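SnoaL-like domain-containing protein (Methylibium petroleiphilum PM1, PDB 3G16) is of unknown function but has a cystatin-like fold with a SnoaL-like domain of the NTF2 clan, and probably offers a ligand pocket between helices and sheet. Local coordinates at residues Y20-N24 and S71-I75; H41-A45 and E136-F140. All coordinates share one frame. Residue numbers count along the deposited sequence, not the author numbering.

Contact 1: Y20-N24 and S71-I75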
loop_
_atom_site.group_PDB
_atom_site.type_symbol
_atom_site.label_atom_id
_atom_site.label_comp_id
_atom_site.label_asym_id
_atom_site.label_seq_id
_atom_site.Cartn_x
_atom_site.Cartn_y
_atom_site.Cartn_z
ATOM N N TYR A 20 11.500 10.898 -5.055
ATOM C CA TYR A 20 12.410 9.798 -4.674
ATOM C C TYR A 20 13.865 10.148 -4.946
ATOM O O TYR A 20 14.729 9.825 -4.167
ATOM C CB TYR A 20 11.976 8.469 -5.314
ATOM C CG TYR A 20 10.924 7.718 -4.520
ATOM C CD1 TYR A 20 9.659 8.190 -4.425
ATOM C CD2 TYR A 20 11.239 6.543 -3.882
ATOM C CE1 TYR A 20 8.668 7.531 -3.645
ATOM C CE2 TYR A 20 10.289 5.814 -3.151
ATOM C CZ TYR A 20 9.004 6.352 -3.021
ATOM O OH TYR A 20 8.069 5.625 -2.258
ATOM N N ASP A 21 14.129 10.830 -6.057
ATOM C CA ASP A 21 15.495 11.312 -6.335
ATOM C C ASP A 21 15.951 12.200 -5.189
ATOM O O ASP A 21 17.037 12.096 -4.673
ATOM C CB ASP A 21 15.566 12.091 -7.631
ATOM C CG ASP A 21 15.489 11.212 -8.879
ATOM O OD1 ASP A 21 15.405 9.999 -8.783
ATOM O OD2 ASP A 21 15.473 11.841 -9.995
ATOM N N GLY A 22 15.103 13.143 -4.838
ATOM C CA GLY A 22 15.411 14.066 -3.760
ATOM C C GLY A 22 15.651 13.370 -2.435
ATOM O O GLY A 22 16.517 13.767 -1.657
ATOM N N CYS A 23 14.847 12.349 -2.166
ATOM C CA CYS A 23 15.075 11.532 -0.971
ATOM C C CYS A 23 16.481 10.936 -0.985
ATOM O O CYS A 23 17.250 11.108 -0.052
ATOM C CB CYS A 23 14.072 10.371 -0.890
ATOM S SG CYS A 23 12.357 10.890 -0.520
ATOM N N ASN A 24 16.840 10.249 -2.078
ATOM C CA ASN A 24 18.166 9.617 -2.121
ATOM C C ASN A 24 19.305 10.611 -2.081
ATOM O O ASN A 24 20.368 10.327 -1.545
ATOM C CB ASN A 24 18.286 8.648 -3.301
ATOM C CG ASN A 24 17.437 7.433 -3.098
ATOM O OD1 ASN A 24 17.169 7.080 -1.942
ATOM N ND2 ASN A 24 17.006 6.779 -4.167
ATOM N N SER A 71 19.937 5.630 4.322
ATOM C CA SER A 71 18.725 5.271 3.630
ATOM C C SER A 71 18.848 5.465 2.120
ATOM O O SER A 71 19.395 6.437 1.650
ATOM C CB SER A 71 17.598 6.121 4.112
ATOM O OG SER A 71 17.355 5.877 5.490
ATOM N N TYR A 72 18.368 4.469 1.396
ATOM C CA TYR A 72 18.292 4.547 -0.066
ATOM C C TYR A 72 17.000 3.870 -0.435
ATOM O O TYR A 72 16.731 2.741 -0.021
ATOM C CB TYR A 72 19.460 3.829 -0.707
ATOM C CG TYR A 72 19.636 4.168 -2.185
ATOM C CD1 TYR A 72 18.850 3.550 -3.158
ATOM C CD2 TYR A 72 20.531 5.130 -2.587
ATOM C CE1 TYR A 72 18.994 3.893 -4.500
ATOM C CE2 TYR A 72 20.717 5.450 -3.953
ATOM C CZ TYR A 72 19.921 4.823 -4.887
ATOM O OH TYR A 72 20.043 5.133 -6.252
ATOM N N TRP A 73 16.175 4.548 -1.215
ATOM C CA TRP A 73 14.873 4.055 -1.601
ATOM C C TRP A 73 14.819 3.684 -3.075
ATOM O O TRP A 73 15.370 4.379 -3.921
ATOM C CB TRP A 73 13.840 5.158 -1.356
ATOM C CG TRP A 73 13.556 5.444 0.044
ATOM C CD1 TRP A 73 12.558 4.870 0.779
ATOM C CD2 TRP A 73 14.162 6.433 0.895
ATOM N NE1 TRP A 73 12.547 5.384 2.051
ATOM C CE2 TRP A 73 13.504 6.367 2.146
ATOM C CE3 TRP A 73 15.206 7.338 0.742
ATOM C CZ2 TRP A 73 13.839 7.227 3.203
ATOM C CZ3 TRP A 73 15.522 8.180 1.799
ATOM C CH2 TRP A 73 14.836 8.108 3.010
ATOM N N THR A 74 14.050 2.666 -3.384
ATOM C CA THR A 74 13.755 2.282 -4.742
ATOM C C THR A 74 12.252 2.246 -4.970
ATOM O O THR A 74 11.466 1.884 -4.065
ATOM C CB THR A 74 14.374 0.930 -5.122
ATOM O OG1 THR A 74 13.847 -0.114 -4.302
ATOM C CG2 THR A 74 15.889 0.978 -4.975
ATOM N N ILE A 75 11.842 2.606 -6.193
ATOM C CA ILE A 75 10.466 2.489 -6.646
ATOM C C ILE A 75 10.402 1.142 -7.333
ATOM O O ILE A 75 11.052 0.941 -8.365
ATOM C CB ILE A 75 10.076 3.599 -7.619
ATOM C CG1 ILE A 75 10.118 4.976 -6.938
ATOM C CG2 ILE A 75 8.720 3.299 -8.249
ATOM C CD1 ILE A 75 9.820 6.176 -7.876
#
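Tyr20 lies on the face of the helix that turns to the strand. Ile75 CG1 sits over one face of its ring, a CH-pi contact with CG1 3.8 Å from the Tyr20 centroid. Tyr20 CD2 also lies 3.9 Å from Trp73 CB, while the Tyr20 hydroxyl is hydrogen-bonded to Glu106. Next, Cys23 packs on the indole, with Cys23 CB 3.6 Å from Trp73 CE3. Cys23 SG makes a sulfur-aromatic contact 4.9 Å from the centroid of the Trp73 six-membered ring. Trp73 N donates to Asn24 OD1 (2.8 Å) and Asn24 ND2 donates to Trp73 O (2.9 Å), both nearly straight. The carboxamide thus serves both main-chain polar groups of Trp73, on the side facing away from strand 86-95, much as a neighbouring strand would. Asn24 ND2 also sits over the Tyr72 ring. Trp73 NE1 is hydrogen-bonded to an unidentified ligand, probably from the crystallisation liquor. Segments 20-24 and 71-75 run nearly antiparallel, at 161°. Helix 9-24 packs on strand 71-81, the helix-on-curved-sheet packing of the cystatin-like fold.

Contact 2: H41-A45 and E136-F140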
loop_
_atom_site.group_PDB
_atom_site.type_symbol
_atom_site.label_atom_id
_atom_site.label_comp_id
_atom_site.label_asym_id
_atom_site.label_seq_id
_atom_site.Cartn_x
_atom_site.Cartn_y
_atom_site.Cartn_z
ATOM N N HIS A 41 2.599 13.290 5.544
ATOM C CA HIS A 41 2.969 11.875 5.326
ATOM C C HIS A 41 2.555 11.097 6.573
ATOM O O HIS A 41 2.893 11.483 7.718
ATOM C CB HIS A 41 4.468 11.730 5.169
ATOM C CG HIS A 41 4.922 10.498 4.439
ATOM N ND1 HIS A 41 4.468 9.209 4.703
ATOM C CD2 HIS A 41 5.871 10.366 3.495
ATOM C CE1 HIS A 41 5.121 8.356 3.916
ATOM N NE2 HIS A 41 5.981 9.032 3.164
ATOM N N TYR A 42 1.780 10.036 6.378
ATOM C CA TYR A 42 1.335 9.150 7.449
ATOM C C TYR A 42 2.077 7.839 7.338
ATOM O O TYR A 42 2.467 7.390 6.238
ATOM C CB TYR A 42 -0.162 8.915 7.333
ATOM C CG TYR A 42 -0.996 10.160 7.464
ATOM C CD1 TYR A 42 -1.378 10.606 8.687
ATOM C CD2 TYR A 42 -1.388 10.909 6.364
ATOM C CE1 TYR A 42 -2.126 11.761 8.846
ATOM C CE2 TYR A 42 -2.144 12.064 6.503
ATOM C CZ TYR A 42 -2.519 12.487 7.744
ATOM O OH TYR A 42 -3.294 13.641 7.900
ATOM N N PHE A 43 2.155 7.173 8.495
ATOM C CA PHE A 43 2.872 5.906 8.664
ATOM C C PHE A 43 2.088 5.025 9.609
ATOM O O PHE A 43 1.228 5.509 10.313
ATOM C CB PHE A 43 4.275 6.151 9.291
ATOM C CG PHE A 43 5.105 7.098 8.520
ATOM C CD1 PHE A 43 5.859 6.664 7.475
ATOM C CD2 PHE A 43 5.134 8.442 8.861
ATOM C CE1 PHE A 43 6.647 7.529 6.745
ATOM C CE2 PHE A 43 5.920 9.329 8.141
ATOM C CZ PHE A 43 6.673 8.897 7.082
ATOM N N PRO A 44 2.455 3.742 9.651
ATOM C CA PRO A 44 1.810 2.937 10.689
ATOM C C PRO A 44 1.912 3.582 12.065
ATOM O O PRO A 44 2.974 4.159 12.401
ATOM C CB PRO A 44 2.585 1.621 10.602
ATOM C CG PRO A 44 3.036 1.533 9.223
ATOM C CD PRO A 44 3.371 2.961 8.816
ATOM N N ALA A 45 0.891 3.452 12.900
ATOM C CA ALA A 45 0.956 4.020 14.260
ATOM C C ALA A 45 2.141 3.323 14.955
ATOM O O ALA A 45 2.403 2.109 14.763
ATOM C CB ALA A 45 -0.331 3.830 15.046
ATOM N N GLU A 136 -3.428 0.852 12.526
ATOM C CA GLU A 136 -3.845 1.801 11.547
ATOM C C GLU A 136 -2.823 2.947 11.497
ATOM O O GLU A 136 -1.853 2.898 12.234
ATOM C CB GLU A 136 -5.276 2.278 11.805
ATOM C CG GLU A 136 -5.484 2.955 13.095
ATOM C CD GLU A 136 -6.978 3.145 13.468
ATOM O OE1 GLU A 136 -7.880 2.683 12.747
ATOM O OE2 GLU A 136 -7.262 3.736 14.559
ATOM N N LEU A 137 -3.004 3.920 10.609
ATOM C CA LEU A 137 -2.043 5.004 10.473
ATOM C C LEU A 137 -2.107 5.935 11.654
ATOM O O LEU A 137 -3.168 6.307 12.123
ATOM C CB LEU A 137 -2.344 5.776 9.224
ATOM C CG LEU A 137 -2.240 5.036 7.899
ATOM C CD1 LEU A 137 -2.906 5.863 6.791
ATOM C CD2 LEU A 137 -0.762 4.616 7.570
ATOM N N GLY A 138 -0.918 6.323 12.120
ATOM C CA GLY A 138 -0.814 7.292 13.196
ATOM C C GLY A 138 -1.269 8.679 12.770
ATOM O O GLY A 138 -0.920 9.183 11.700
ATOM N N ASP A 139 -2.051 9.307 13.628
ATOM C CA ASP A 139 -2.534 10.672 13.426
ATOM C C ASP A 139 -3.548 10.886 12.297
ATOM O O ASP A 139 -3.923 12.037 12.014
ATOM C CB ASP A 139 -1.379 11.682 13.280
ATOM C CG ASP A 139 -0.529 11.788 14.533
ATOM O OD1 ASP A 139 -1.030 12.211 15.575
ATOM O OD2 ASP A 139 0.673 11.462 14.443
ATOM N N PHE A 140 -3.945 9.818 11.635
ATOM C CA PHE A 140 -4.870 9.953 10.494
ATOM C C PHE A 140 -6.305 10.052 11.011
ATOM O O PHE A 140 -6.727 9.222 11.851
ATOM C CB PHE A 140 -4.685 8.790 9.542
ATOM C CG PHE A 140 -5.462 8.930 8.285
ATOM C CD1 PHE A 140 -4.942 9.671 7.248
ATOM C CD2 PHE A 140 -6.713 8.377 8.147
ATOM C CE1 PHE A 140 -5.649 9.858 6.106
ATOM C CE2 PHE A 140 -7.422 8.546 6.988
ATOM C CZ PHE A 140 -6.885 9.325 5.956
HETATM O O HOH W 1 1.678 8.715 10.845
#
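Two main-chain hydrogen bonds join the segments. Gly138 N donates to Phe43 O (2.9 Å), and Ala45 N donates to Glu136 O (2.9 Å). They flank Pro44 and Leu137, which form a single beta bridge with their CA atoms 4.4 Å apart. Leu137 CA adds a CA-H...O contact to Phe43 O at 3.3 Å. Water 1 accepts from Phe43 N (2.9 Å) and donates to Gly138 O (2.8 Å). From Leu137 to Phe140 a type II turn, with Asp139 at positive phi, carries Phe140 to Tyr42. The edge of Phe140 points at the face of Tyr42, an edge-to-face pair with centroids 5.0 Å apart and planes at 83°. Leu137 CD1 also packs 4.1 Å from Tyr42 CB. The CA-to-CB bond of Glu136 points away from 41-45, and its carboxylate makes salt bridges with Arg134 and with Arg103 of the second subunit. The polar bonding across this contact is all backbone and water, so the pairing depends on main-chain conformation, while Tyr42, Leu137 and Phe140 supply the side-chain packing.

How the contacts relate
From the N terminus, helix 9-24 supplies 20-24, and strand 39-42 and the extended loop after it supply 41-45. Helix 55-69 then leads into strand 71-81, where contact 1 closes its loop. The chain continues through strands 86-95, 100-111 and 116-124 before 136-140 closes contact 2. The two loops cross, because 41-45 lies inside the first and 71-75 inside the second. Their centres are 21 Å apart, on opposite sides of the chain's centre, and they do not touch. Contact 1 fixes a helix to the edge strand 71-81. Contact 2 brings the C-terminal region back to strand 39-42, near the other edge. Both also meet the second subunit.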